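Local coordinates for cell division control protein 4 (Saccharomyces cerevisiae, PDB 3V7D) that recognises phosphorylated target proteins, such as the CDK inhibitor SIC1, for an SCF E3 ubiquitin-protein ligase that marks them for proteasomal degradation, at residues S272-S277 with R312-I317; P112-L117 with F457-D462; N392-T397 with S408-Q413; E33-S38 with S54-L59. The protein carries 1 engineered substitution. All coordinates share one frame; numbering follows the deposited sequence.

Contact 1 of 4, residues S272-S277 with R312-I317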
loop_
_atom_site.group_PDB
_atom_site.type_symbol
_atom_site.label_atom_id
_atom_site.label_comp_id
_atom_site.label_asym_id
_atom_site.label_seq_id
_atom_site.Cartn_x
_atom_site.Cartn_y
_atom_site.Cartn_z
ATOM N N SER B 272 5.286 -20.917 25.716
ATOM C CA SER B 272 5.056 -21.141 24.294
ATOM C C SER B 272 5.342 -19.907 23.444
ATOM O O SER B 272 4.997 -18.787 23.822
ATOM C CB SER B 272 3.622 -21.617 24.059
ATOM O OG SER B 272 3.296 -21.579 22.681
ATOM N N VAL B 273 6.001 -20.122 22.310
ATOM C CA VAL B 273 6.239 -19.048 21.357
ATOM C C VAL B 273 5.019 -18.924 20.458
ATOM O O VAL B 273 4.795 -19.753 19.573
ATOM C CB VAL B 273 7.496 -19.295 20.509
ATOM C CG1 VAL B 273 7.680 -18.164 19.507
ATOM C CG2 VAL B 273 8.720 -19.423 21.409
ATOM N N ARG B 274 4.233 -17.883 20.705
ATOM C CA ARG B 274 2.922 -17.726 20.091
ATOM C C ARG B 274 2.980 -17.057 18.722
ATOM O O ARG B 274 2.189 -17.370 17.837
ATOM C CB ARG B 274 2.016 -16.915 21.021
ATOM C CG ARG B 274 0.593 -16.749 20.528
ATOM C CD ARG B 274 -0.068 -18.095 20.284
ATOM N NE ARG B 274 -1.492 -17.941 20.017
ATOM C CZ ARG B 274 -2.001 -17.676 18.819
ATOM N NH1 ARG B 274 -1.201 -17.546 17.770
ATOM N NH2 ARG B 274 -3.314 -17.549 18.669
ATOM N N THR B 275 3.914 -16.130 18.553
ATOM C CA THR B 275 3.969 -15.342 17.330
ATOM C C THR B 275 5.405 -15.027 16.927
ATOM O O THR B 275 6.290 -14.924 17.774
ATOM C CB THR B 275 3.185 -14.029 17.484
ATOM O OG1 THR B 275 3.383 -13.212 16.325
ATOM C CG2 THR B 275 3.656 -13.274 18.722
ATOM N N VAL B 276 5.627 -14.876 15.629
ATOM C CA VAL B 276 6.958 -14.589 15.114
ATOM C C VAL B 276 6.868 -13.711 13.862
ATOM O O VAL B 276 5.982 -13.889 13.025
ATOM C CB VAL B 276 7.727 -15.894 14.819
ATOM C CG1 VAL B 276 7.004 -16.715 13.767
ATOM C CG2 VAL B 276 9.148 -15.602 14.385
ATOM N N SER B 277 7.775 -12.748 13.750
ATOM C CA SER B 277 7.783 -11.826 12.620
ATOM C C SER B 277 9.211 -11.395 12.333
ATOM O O SER B 277 9.887 -10.859 13.209
ATOM C CB SER B 277 6.914 -10.602 12.928
ATOM O OG SER B 277 7.022 -9.618 11.912
ATOM N N ARG B 312 0.064 -12.458 28.400
ATOM C CA ARG B 312 0.478 -13.144 27.175
ATOM C C ARG B 312 0.620 -12.240 25.949
ATOM O O ARG B 312 -0.201 -11.355 25.723
ATOM C CB ARG B 312 -0.522 -14.246 26.831
ATOM C CG ARG B 312 -0.636 -15.359 27.847
ATOM C CD ARG B 312 -1.696 -16.352 27.399
ATOM N NE ARG B 312 -1.581 -17.633 28.086
ATOM C CZ ARG B 312 -2.320 -18.698 27.798
ATOM N NH1 ARG B 312 -3.229 -18.638 26.831
ATOM N NH2 ARG B 312 -2.149 -19.826 28.475
ATOM N N ILE B 313 1.664 -12.480 25.163
ATOM C CA ILE B 313 1.802 -11.835 23.870
ATOM C C ILE B 313 1.157 -12.737 22.824
ATOM O O ILE B 313 1.479 -13.922 22.735
ATOM C CB ILE B 313 3.274 -11.624 23.479
ATOM C CG1 ILE B 313 4.085 -11.066 24.654
ATOM C CG2 ILE B 313 3.364 -10.725 22.251
ATOM C CD1 ILE B 313 3.704 -9.665 25.059
ATOM N N TYR B 314 0.248 -12.181 22.035
ATOM C CA TYR B 314 -0.479 -12.973 21.052
ATOM C C TYR B 314 -0.064 -12.661 19.619
ATOM O O TYR B 314 -0.225 -13.488 18.726
ATOM C CB TYR B 314 -1.987 -12.790 21.225
ATOM C CG TYR B 314 -2.601 -13.792 22.171
ATOM C CD1 TYR B 314 -2.632 -13.560 23.540
ATOM C CD2 TYR B 314 -3.135 -14.983 21.698
ATOM C CE1 TYR B 314 -3.189 -14.482 24.408
ATOM C CE2 TYR B 314 -3.694 -15.908 22.555
ATOM C CZ TYR B 314 -3.719 -15.656 23.908
ATOM O OH TYR B 314 -4.275 -16.583 24.763
ATOM N N SER B 315 0.486 -11.472 19.406
ATOM C CA SER B 315 0.837 -11.046 18.063
ATOM C C SER B 315 1.971 -10.035 18.073
ATOM O O SER B 315 2.004 -9.130 18.909
ATOM C CB SER B 315 -0.386 -10.433 17.380
ATOM O OG SER B 315 -0.076 -10.025 16.065
ATOM N N THR B 316 2.897 -10.188 17.134
ATOM C CA THR B 316 3.930 -9.179 16.946
ATOM C C THR B 316 4.237 -8.916 15.474
ATOM O O THR B 316 4.125 -9.802 14.620
ATOM C CB THR B 316 5.234 -9.532 17.685
ATOM O OG1 THR B 316 6.079 -8.375 17.736
ATOM C CG2 THR B 316 5.971 -10.671 16.985
ATOM N N ILE B 317 4.615 -7.681 15.184
ATOM C CA ILE B 317 5.072 -7.317 13.855
ATOM C C ILE B 317 6.430 -6.645 13.957
ATOM O O ILE B 317 6.627 -5.748 14.777
ATOM C CB ILE B 317 4.089 -6.364 13.159
ATOM C CG1 ILE B 317 2.786 -7.099 12.823
ATOM C CG2 ILE B 317 4.712 -5.781 11.893
ATOM C CD1 ILE B 317 1.796 -6.253 12.062
#
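T275 and T316 make the polar link between the two strands: the backbone N of T316 donates to T275 OG1 over 3.2 Å, at a bent N-H...O angle of 148°. OG1 lies anti to its own backbone N (chi1 174°), which leaves the methyl CG2 in the crowded position between backbone N and carbonyl carbon. The two threonine side chains cross at about a right angle, with T316 CG2 3.7 Å from T275 OG1, while the hydroxyl of T316 bonds to I326 O in its own blade. An alanine at T275 would probably leave T316 N without this acceptor and open a gap over S315 CA, against which T275 CG2 packs at 3.7 Å.

The segments are the innermost strands of adjacent WD40 propeller blades, in repeats WD 4 and WD 5. They run nearly parallel, with no backbone-to-backbone hydrogen bond between them. R274 and T275 form a classic beta bulge opposite G286, and Y314 and S315 form another in the next blade.

The remaining contacts are van der Waals. R274 CB sits 3.5 Å from I313 O, and R274 NE approaches Y314 CD2 at 3.8 Å, the guanidinium turned 70° from the ring. S277 CB lies 3.4 Å from T316 O, its hydroxyl bonding to Y318 N. Both R274, against a modified side chain, and Y314, against an apolar one, pack on the bound peptide.

Contact 2 of 4, residues P112-L117 with F457-D462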
loop_
_atom_site.group_PDB
_atom_site.type_symbol
_atom_site.label_atom_id
_atom_site.label_comp_id
_atom_site.label_asym_id
_atom_site.label_seq_id
_atom_site.Cartn_x
_atom_site.Cartn_y
_atom_site.Cartn_z
ATOM N N PRO B 112 -19.639 -8.304 -5.842
ATOM C CA PRO B 112 -18.629 -9.162 -6.464
ATOM C C PRO B 112 -19.214 -10.511 -6.855
ATOM O O PRO B 112 -20.176 -10.972 -6.233
ATOM C CB PRO B 112 -17.602 -9.354 -5.340
ATOM C CG PRO B 112 -18.413 -9.217 -4.081
ATOM C CD PRO B 112 -19.416 -8.142 -4.394
ATOM N N GLN B 113 -18.646 -11.131 -7.883
ATOM C CA GLN B 113 -18.978 -12.511 -8.196
ATOM C C GLN B 113 -18.430 -13.393 -7.086
ATOM O O GLN B 113 -17.330 -13.160 -6.579
ATOM C CB GLN B 113 -18.368 -12.932 -9.529
ATOM C CG GLN B 113 -19.100 -12.428 -10.756
ATOM C CD GLN B 113 -18.300 -12.675 -12.019
ATOM O OE1 GLN B 113 -18.606 -13.577 -12.801
ATOM N NE2 GLN B 113 -17.255 -11.882 -12.215
ATOM N N ARG B 114 -19.195 -14.412 -6.716
ATOM C CA ARG B 114 -18.831 -15.277 -5.604
ATOM C C ARG B 114 -18.655 -16.725 -6.050
ATOM O O ARG B 114 -19.500 -17.272 -6.756
ATOM C CB ARG B 114 -19.898 -15.185 -4.511
ATOM C CG ARG B 114 -19.694 -16.123 -3.333
ATOM C CD ARG B 114 -20.706 -15.814 -2.240
ATOM N NE ARG B 114 -20.699 -16.818 -1.183
ATOM C CZ ARG B 114 -21.571 -16.854 -0.179
ATOM N NH1 ARG B 114 -22.530 -15.941 -0.092
ATOM N NH2 ARG B 114 -21.488 -17.811 0.734
ATOM N N THR B 115 -17.547 -17.333 -5.640
ATOM C CA THR B 115 -17.309 -18.754 -5.866
ATOM C C THR B 115 -17.161 -19.443 -4.513
ATOM O O THR B 115 -16.351 -19.025 -3.680
ATOM C CB THR B 115 -16.019 -18.984 -6.674
ATOM O OG1 THR B 115 -16.008 -18.133 -7.826
ATOM C CG2 THR B 115 -15.910 -20.440 -7.113
ATOM N N THR B 116 -17.946 -20.491 -4.291
ATOM C CA THR B 116 -17.913 -21.220 -3.028
ATOM C C THR B 116 -17.379 -22.632 -3.252
ATOM O O THR B 116 -17.949 -23.401 -4.021
ATOM C CB THR B 116 -19.312 -21.289 -2.379
ATOM O OG1 THR B 116 -19.782 -19.962 -2.106
ATOM C CG2 THR B 116 -19.261 -22.080 -1.074
ATOM N N LEU B 117 -16.278 -22.963 -2.586
ATOM C CA LEU B 117 -15.610 -24.241 -2.804
ATOM C C LEU B 117 -15.491 -25.045 -1.514
ATOM O O LEU B 117 -15.387 -24.478 -0.423
ATOM C CB LEU B 117 -14.218 -24.014 -3.402
ATOM C CG LEU B 117 -14.159 -23.276 -4.742
ATOM C CD1 LEU B 117 -12.721 -22.938 -5.098
ATOM C CD2 LEU B 117 -14.801 -24.111 -5.843
ATOM N N PHE B 457 -15.733 -23.949 4.248
ATOM C CA PHE B 457 -15.751 -23.639 2.831
ATOM C C PHE B 457 -14.714 -22.567 2.549
ATOM O O PHE B 457 -14.331 -21.813 3.444
ATOM C CB PHE B 457 -17.139 -23.146 2.405
ATOM C CG PHE B 457 -18.221 -24.185 2.534
ATOM C CD1 PHE B 457 -18.463 -25.088 1.512
ATOM C CD2 PHE B 457 -18.995 -24.260 3.681
ATOM C CE1 PHE B 457 -19.459 -26.054 1.631
ATOM C CE2 PHE B 457 -19.994 -25.215 3.806
ATOM C CZ PHE B 457 -20.228 -26.114 2.776
ATOM N N LEU B 458 -14.246 -22.514 1.307
ATOM C CA LEU B 458 -13.438 -21.393 0.855
ATOM C C LEU B 458 -14.298 -20.497 -0.015
ATOM O O LEU B 458 -14.899 -20.951 -0.994
ATOM C CB LEU B 458 -12.205 -21.855 0.072
ATOM C CG LEU B 458 -11.325 -20.711 -0.454
ATOM C CD1 LEU B 458 -10.684 -19.947 0.694
ATOM C CD2 LEU B 458 -10.263 -21.216 -1.411
ATOM N N GLU B 459 -14.361 -19.224 0.352
ATOM C CA GLU B 459 -15.105 -18.248 -0.424
ATOM C C GLU B 459 -14.142 -17.389 -1.233
ATOM O O GLU B 459 -13.124 -16.924 -0.714
ATOM C CB GLU B 459 -15.951 -17.371 0.502
ATOM C CG GLU B 459 -16.937 -18.152 1.367
ATOM C CD GLU B 459 -18.188 -18.573 0.609
ATOM O OE1 GLU B 459 -19.098 -19.152 1.237
ATOM O OE2 GLU B 459 -18.270 -18.316 -0.612
ATOM N N ILE B 460 -14.457 -17.193 -2.509
ATOM C CA ILE B 460 -13.663 -16.320 -3.364
ATOM C C ILE B 460 -14.537 -15.235 -3.987
ATOM O O ILE B 460 -15.490 -15.527 -4.712
ATOM C CB ILE B 460 -12.945 -17.104 -4.475
ATOM C CG1 ILE B 460 -12.082 -18.216 -3.877
ATOM C CG2 ILE B 460 -12.093 -16.170 -5.314
ATOM C CD1 ILE B 460 -11.440 -19.118 -4.924
ATOM N N LEU B 461 -14.203 -13.982 -3.696
ATOM C CA LEU B 461 -14.951 -12.837 -4.204
ATOM C C LEU B 461 -14.145 -12.056 -5.239
ATOM O O LEU B 461 -12.978 -11.722 -5.022
ATOM C CB LEU B 461 -15.376 -11.930 -3.050
ATOM C CG LEU B 461 -16.215 -12.666 -2.004
ATOM C CD1 LEU B 461 -16.425 -11.819 -0.765
ATOM C CD2 LEU B 461 -17.548 -13.079 -2.604
ATOM N N ASP B 462 -14.787 -11.766 -6.364
ATOM C CA ASP B 462 -14.127 -11.166 -7.518
ATOM C C ASP B 462 -14.651 -9.743 -7.734
ATOM O O ASP B 462 -15.823 -9.561 -8.047
ATOM C CB ASP B 462 -14.413 -12.033 -8.749
ATOM C CG ASP B 462 -13.618 -11.614 -9.979
ATOM O OD1 ASP B 462 -12.999 -10.528 -9.977
ATOM O OD2 ASP B 462 -13.627 -12.385 -10.966
HETATM O O HOH W 1 -17.060 -9.983 -10.520
HETATM O O HOH W 2 -15.831 -15.555 -7.643
#
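The propeller ring is closed where Q113-L117, from the start of the WD40 domain, forms the outermost strand of a blade whose other three strands come from the C-terminal end, and pairs with L458-D462. This is the "Velcro" closure common among beta-propellers. The antiparallel ladder has hydrogen-bonded pairs at Q113 with D462, T115 with I460 and L117 with L458; T115 N to I460 O and I460 N to T115 O both measure 2.9 Å.

On the face of R114, T116, E459 and L461, an extended R114 grips the carboxylate of E459 side-on. R114 NE reaches E459 OE2 at 2.9 Å and R114 NH2 reaches E459 OE1 at 2.8 Å. The two planes stand 68° apart, and both nitrogens meet their oxygens from above the carboxylate plane. From the opposite face of the carboxylate, T116 OG1 donates to E459 OE2 at 2.7 Å, on the syn side. The R114 stem lies alongside L461, with R114 CB 3.7 Å from L461 CD2. R114 NH2 also forms a salt bridge with D432. A leucine in place of R114 would probably leave the buried E459 charge uncompensated and D432 without this mate.

On the other face L117 CD1 meets I460 CD1 at 4.0 Å, and one water bridges T115 OG1 to I460 O. Three donor bonds hold E459 from two sides, which should favour its ionised form and fix the carboxylate against rotation.

Contact 3 of 4, residues N392-T397 with S408-Q413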
loop_
_atom_site.group_PDB
_atom_site.type_symbol
_atom_site.label_atom_id
_atom_site.label_comp_id
_atom_site.label_asym_id
_atom_site.label_seq_id
_atom_site.Cartn_x
_atom_site.Cartn_y
_atom_site.Cartn_z
ATOM N N ASN B 392 -22.370 -7.208 16.979
ATOM C CA ASN B 392 -22.767 -8.304 17.861
ATOM C C ASN B 392 -21.751 -8.543 18.972
ATOM O O ASN B 392 -21.897 -9.467 19.768
ATOM C CB ASN B 392 -23.085 -9.592 17.088
ATOM C CG ASN B 392 -21.878 -10.169 16.373
ATOM O OD1 ASN B 392 -20.771 -9.632 16.448
ATOM N ND2 ASN B 392 -22.087 -11.283 15.680
ATOM N N LEU B 393 -20.726 -7.695 19.012
ATOM C CA LEU B 393 -19.739 -7.706 20.088
ATOM C C LEU B 393 -19.026 -9.050 20.199
ATOM O O LEU B 393 -18.562 -9.435 21.271
ATOM C CB LEU B 393 -20.397 -7.334 21.421
ATOM C CG LEU B 393 -21.137 -5.998 21.406
ATOM C CD1 LEU B 393 -21.792 -5.723 22.752
ATOM C CD2 LEU B 393 -20.191 -4.866 21.016
ATOM N N SER B 394 -18.948 -9.763 19.085
ATOM C CA SER B 394 -18.235 -11.028 19.049
ATOM C C SER B 394 -16.758 -10.766 18.783
ATOM O O SER B 394 -16.398 -9.775 18.148
ATOM C CB SER B 394 -18.809 -11.936 17.964
ATOM O OG SER B 394 -18.707 -11.317 16.689
ATOM N N ALA B 395 -15.912 -11.663 19.274
ATOM C CA ALA B 395 -14.472 -11.553 19.106
ATOM C C ALA B 395 -14.076 -11.512 17.634
ATOM O O ALA B 395 -14.591 -12.286 16.825
ATOM C CB ALA B 395 -13.795 -12.722 19.792
ATOM N N ILE B 396 -13.162 -10.610 17.282
ATOM C CA ILE B 396 -12.648 -10.583 15.917
ATOM C C ILE B 396 -11.760 -11.796 15.672
ATOM O O ILE B 396 -10.755 -11.985 16.356
ATOM C CB ILE B 396 -11.849 -9.306 15.617
ATOM C CG1 ILE B 396 -12.702 -8.066 15.895
ATOM C CG2 ILE B 396 -11.379 -9.310 14.163
ATOM C CD1 ILE B 396 -13.991 -8.029 15.103
ATOM N N THR B 397 -12.137 -12.626 14.705
ATOM C CA THR B 397 -11.373 -13.833 14.410
ATOM C C THR B 397 -10.303 -13.576 13.352
ATOM O O THR B 397 -9.241 -14.198 13.363
ATOM C CB THR B 397 -12.291 -14.975 13.940
ATOM O OG1 THR B 397 -13.130 -14.503 12.881
ATOM C CG2 THR B 397 -13.169 -15.454 15.082
ATOM N N SER B 408 -13.087 -7.319 7.729
ATOM C CA SER B 408 -12.987 -7.972 9.038
ATOM C C SER B 408 -14.026 -9.074 9.213
ATOM O O SER B 408 -15.089 -9.048 8.592
ATOM C CB SER B 408 -13.116 -6.944 10.164
ATOM O OG SER B 408 -14.289 -6.159 10.011
ATOM N N GLY B 409 -13.713 -10.046 10.059
ATOM C CA GLY B 409 -14.601 -11.171 10.263
ATOM C C GLY B 409 -14.746 -11.601 11.709
ATOM O O GLY B 409 -13.810 -11.515 12.513
ATOM N N SER B 410 -15.942 -12.068 12.038
ATOM C CA SER B 410 -16.218 -12.655 13.343
ATOM C C SER B 410 -17.490 -13.473 13.202
ATOM O O SER B 410 -18.049 -13.565 12.110
ATOM C CB SER B 410 -16.409 -11.573 14.402
ATOM O OG SER B 410 -17.588 -10.826 14.164
ATOM N N GLU B 411 -17.948 -14.059 14.302
ATOM C CA GLU B 411 -19.147 -14.880 14.283
ATOM C C GLU B 411 -20.322 -14.133 13.657
ATOM O O GLU B 411 -20.689 -13.046 14.108
ATOM C CB GLU B 411 -19.494 -15.337 15.698
ATOM C CG GLU B 411 -20.683 -16.269 15.766
ATOM C CD GLU B 411 -20.861 -16.870 17.146
ATOM O OE1 GLU B 411 -20.155 -17.852 17.465
ATOM O OE2 GLU B 411 -21.699 -16.351 17.914
ATOM N N ASN B 412 -20.873 -14.717 12.594
ATOM C CA ASN B 412 -22.010 -14.158 11.862
ATOM C C ASN B 412 -21.757 -12.828 11.153
ATOM O O ASN B 412 -22.689 -12.228 10.611
ATOM C CB ASN B 412 -23.240 -14.038 12.766
ATOM C CG ASN B 412 -23.744 -15.382 13.242
ATOM O OD1 ASN B 412 -23.781 -16.351 12.482
ATOM N ND2 ASN B 412 -24.132 -15.452 14.510
ATOM N N GLN B 413 -20.510 -12.369 11.140
ATOM C CA GLN B 413 -20.213 -11.067 10.538
ATOM C C GLN B 413 -19.015 -11.055 9.593
ATOM O O GLN B 413 -17.951 -11.595 9.894
ATOM C CB GLN B 413 -20.020 -9.996 11.615
ATOM C CG GLN B 413 -21.275 -9.671 12.402
ATOM C CD GLN B 413 -21.354 -8.201 12.769
ATOM O OE1 GLN B 413 -20.504 -7.401 12.373
ATOM N NE2 GLN B 413 -22.382 -7.836 13.518
HETATM O O HOH W 3 -16.406 -14.169 16.990
#
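T397 N donates to G409 O over 3.0 Å where N392-T397 enters its strand beside S408-Q413, in the antiparallel hairpin of strands 396-401 and 405-410. Beyond S410 the pairing gives way: S410 to Q413 form a type II turn, and a water accepting from E411 N donates to A395 O, spanning the separated backbones.

The side chains take over at this splayed end. N392 ND2 donates to E411 O at 2.7 Å with the oxygen in the plane of its amide, which ties the loop to the turn. The other branch, N392 OD1, accepts from S394 N at 3.2 Å, an Asx turn, and from S394 OG at 2.7 Å; both donors come from the same face of the amide. S394 OG also lies 2.8 Å from S410 OG, which is hydrogen-bonded to H390 ND1. Q413 meets N392 tip to tip, its NE2 3.7 Å from N392 CG and the amide planes 29° apart, and NE2 bonds to T391 OG1. Further along the strand, I396 CG2 packs 3.7 Å from G409 O. T397 OG1 is hydrogen-bonded to I436 O, in strand 435-442 of the next blade.

A395 and T397 also pack on the backbone of the bound peptide. With H390 bridging S408 OG and S410 OG through its two nitrogens, the arrangement resembles the histidine-serine part of the hydrogen-bond network that braces WD40 blades, here in repeat WD 7.

Contact 4 of 4, residues E33-S38 with S54-L59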
loop_
_atom_site.group_PDB
_atom_site.type_symbol
_atom_site.label_atom_id
_atom_site.label_comp_id
_atom_site.label_asym_id
_atom_site.label_seq_id
_atom_site.Cartn_x
_atom_site.Cartn_y
_atom_site.Cartn_z
ATOM N N GLU B 33 -9.601 11.784 -14.025
ATOM C CA GLU B 33 -10.652 11.817 -15.037
ATOM C C GLU B 33 -10.348 12.865 -16.100
ATOM O O GLU B 33 -10.535 12.634 -17.294
ATOM C CB GLU B 33 -12.016 12.097 -14.403
ATOM C CG GLU B 33 -12.610 10.923 -13.642
ATOM C CD GLU B 33 -12.439 11.046 -12.140
ATOM O OE1 GLU B 33 -11.539 11.794 -11.697
ATOM O OE2 GLU B 33 -13.213 10.397 -11.402
ATOM N N ASP B 34 -9.868 14.019 -15.654
ATOM C CA ASP B 34 -9.578 15.120 -16.557
ATOM C C ASP B 34 -8.351 14.797 -17.396
ATOM O O ASP B 34 -8.287 15.130 -18.576
ATOM C CB ASP B 34 -9.387 16.411 -15.761
ATOM C CG ASP B 34 -10.637 16.802 -14.994
ATOM O OD1 ASP B 34 -11.738 16.692 -15.578
ATOM O OD2 ASP B 34 -10.523 17.200 -13.814
ATOM N N ILE B 35 -7.388 14.122 -16.783
ATOM C CA ILE B 35 -6.198 13.683 -17.494
ATOM C C ILE B 35 -6.557 12.680 -18.592
ATOM O O ILE B 35 -6.028 12.751 -19.704
ATOM C CB ILE B 35 -5.156 13.099 -16.522
ATOM C CG1 ILE B 35 -4.639 14.208 -15.598
ATOM C CG2 ILE B 35 -4.005 12.460 -17.281
ATOM C CD1 ILE B 35 -3.595 13.749 -14.603
ATOM N N ILE B 36 -7.480 11.769 -18.289
ATOM C CA ILE B 36 -7.932 10.783 -19.270
ATOM C C ILE B 36 -8.617 11.444 -20.460
ATOM O O ILE B 36 -8.349 11.097 -21.613
ATOM C CB ILE B 36 -8.867 9.729 -18.636
ATOM C CG1 ILE B 36 -8.070 8.839 -17.686
ATOM C CG2 ILE B 36 -9.533 8.873 -19.709
ATOM C CD1 ILE B 36 -6.817 8.277 -18.319
ATOM N N ASN B 37 -9.498 12.401 -20.181
ATOM C CA ASN B 37 -10.145 13.159 -21.243
ATOM C C ASN B 37 -9.127 13.937 -22.064
ATOM O O ASN B 37 -9.261 14.068 -23.281
ATOM C CB ASN B 37 -11.190 14.120 -20.668
ATOM C CG ASN B 37 -12.430 13.404 -20.169
ATOM O OD1 ASN B 37 -12.785 12.338 -20.668
ATOM N ND2 ASN B 37 -13.099 13.994 -19.183
ATOM N N SER B 38 -8.106 14.452 -21.389
ATOM C CA SER B 38 -7.102 15.274 -22.047
ATOM C C SER B 38 -6.309 14.468 -23.073
ATOM O O SER B 38 -5.881 15.003 -24.093
ATOM C CB SER B 38 -6.183 15.919 -21.011
ATOM O OG SER B 38 -6.916 16.825 -20.199
ATOM N N SER B 54 6.383 10.824 -13.914
ATOM C CA SER B 54 6.011 11.427 -12.640
ATOM C C SER B 54 4.507 11.650 -12.502
ATOM O O SER B 54 3.947 11.461 -11.425
ATOM C CB SER B 54 6.775 12.737 -12.413
ATOM O OG SER B 54 6.421 13.718 -13.373
ATOM N N LEU B 55 3.859 12.039 -13.593
ATOM C CA LEU B 55 2.418 12.267 -13.580
ATOM C C LEU B 55 1.674 11.036 -13.072
ATOM O O LEU B 55 0.822 11.135 -12.193
ATOM C CB LEU B 55 1.932 12.639 -14.980
ATOM C CG LEU B 55 0.486 13.091 -15.190
ATOM C CD1 LEU B 55 0.425 14.002 -16.395
ATOM C CD2 LEU B 55 -0.447 11.909 -15.389
ATOM N N TRP B 56 2.003 9.877 -13.632
ATOM C CA TRP B 56 1.326 8.634 -13.277
ATOM C C TRP B 56 1.848 8.061 -11.966
ATOM O O TRP B 56 1.114 7.392 -11.241
ATOM C CB TRP B 56 1.434 7.623 -14.420
ATOM C CG TRP B 56 0.759 8.140 -15.638
ATOM C CD1 TRP B 56 1.351 8.667 -16.744
ATOM C CD2 TRP B 56 -0.652 8.243 -15.847
ATOM N NE1 TRP B 56 0.395 9.068 -17.646
ATOM C CE2 TRP B 56 -0.843 8.819 -17.117
ATOM C CE3 TRP B 56 -1.770 7.889 -15.091
ATOM C CZ2 TRP B 56 -2.108 9.058 -17.642
ATOM C CZ3 TRP B 56 -3.025 8.125 -15.614
ATOM C CH2 TRP B 56 -3.185 8.701 -16.880
ATOM N N LYS B 57 3.112 8.340 -11.661
ATOM C CA LYS B 57 3.680 7.982 -10.368
ATOM C C LYS B 57 2.919 8.686 -9.247
ATOM O O LYS B 57 2.519 8.053 -8.269
ATOM C CB LYS B 57 5.165 8.345 -10.300
ATOM C CG LYS B 57 5.831 7.948 -8.987
ATOM C CD LYS B 57 7.292 8.381 -8.931
ATOM C CE LYS B 57 7.937 7.964 -7.618
ATOM N NZ LYS B 57 9.360 8.395 -7.515
ATOM N N LYS B 58 2.713 9.991 -9.406
ATOM C CA LYS B 58 1.976 10.787 -8.428
ATOM C C LYS B 58 0.546 10.285 -8.217
ATOM O O LYS B 58 0.079 10.195 -7.083
ATOM C CB LYS B 58 1.949 12.264 -8.838
ATOM C CG LYS B 58 3.263 13.011 -8.634
ATOM C CD LYS B 58 3.190 14.401 -9.253
ATOM C CE LYS B 58 4.315 15.306 -8.765
ATOM N NZ LYS B 58 5.660 14.799 -9.150
ATOM N N LEU B 59 -0.148 9.974 -9.309
ATOM C CA LEU B 59 -1.522 9.475 -9.221
ATOM C C LEU B 59 -1.583 8.136 -8.489
ATOM O O LEU B 59 -2.438 7.935 -7.622
ATOM C CB LEU B 59 -2.153 9.356 -10.613
ATOM C CG LEU B 59 -2.600 10.670 -11.259
ATOM C CD1 LEU B 59 -3.032 10.454 -12.695
ATOM C CD2 LEU B 59 -3.726 11.292 -10.451
#
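I35 bridges two helical segments, 33-38 and 54-59, that run roughly antiparallel at 150° with their axes no closer than 12.7 Å, so the contact is made by the ends of long side chains. I35 CG1 is anti to the carbonyl carbon (chi1 -66°), and the chain beyond it is extended, carrying CD1 out to the second helix. There I35 CD1 meets L55 CD2 at 3.7 Å and L59 CD1 at 3.8 Å, tip to tip with both leucines.

The other branch, I35 CG2, slides past the indole of W56, 3.9 Å from CH2 and oblique to the ring. I36 CD1 reaches the same W56 CH2 at 3.9 Å but near the ring plane, at its edge. Within its own helix, L55 CD2 sits over the centre of the W56 ring, 3.5 Å above the plane, and probably helps hold the indole.

These helices belong to the F-box, and I49 of helix 43-49 closes against both I35 and W56. A chain of another protein hydrogen-bonds D34 OD1 through its backbone, consistent with the F-box's role as the Skp1-binding module of SCF ligases. With no hydrogen bond or charge between the segments, their cohesion should rest on buried apolar surface.

Contacts 1, 2 and 3 lie in the WD40 propeller, each partly buried, whereas contact 4 is a buried contact of the F-box, its centre 43 Å from that of contact 1. Contact 2, which joins the ends of the propeller chain, encloses contacts 1 and 3 along the sequence. Its strands share a full backbone ladder with a salt bridge on one face; contact 3 has a single direct backbone bond, supplemented by side-chain bonds and a water, and contact 1 joins neighbouring blades through one side-chain acceptor. Contacts 1 and 3 both touch the bound peptide, their centres 21 Å apart. Contact 4, made between helices, has no polar bond across it.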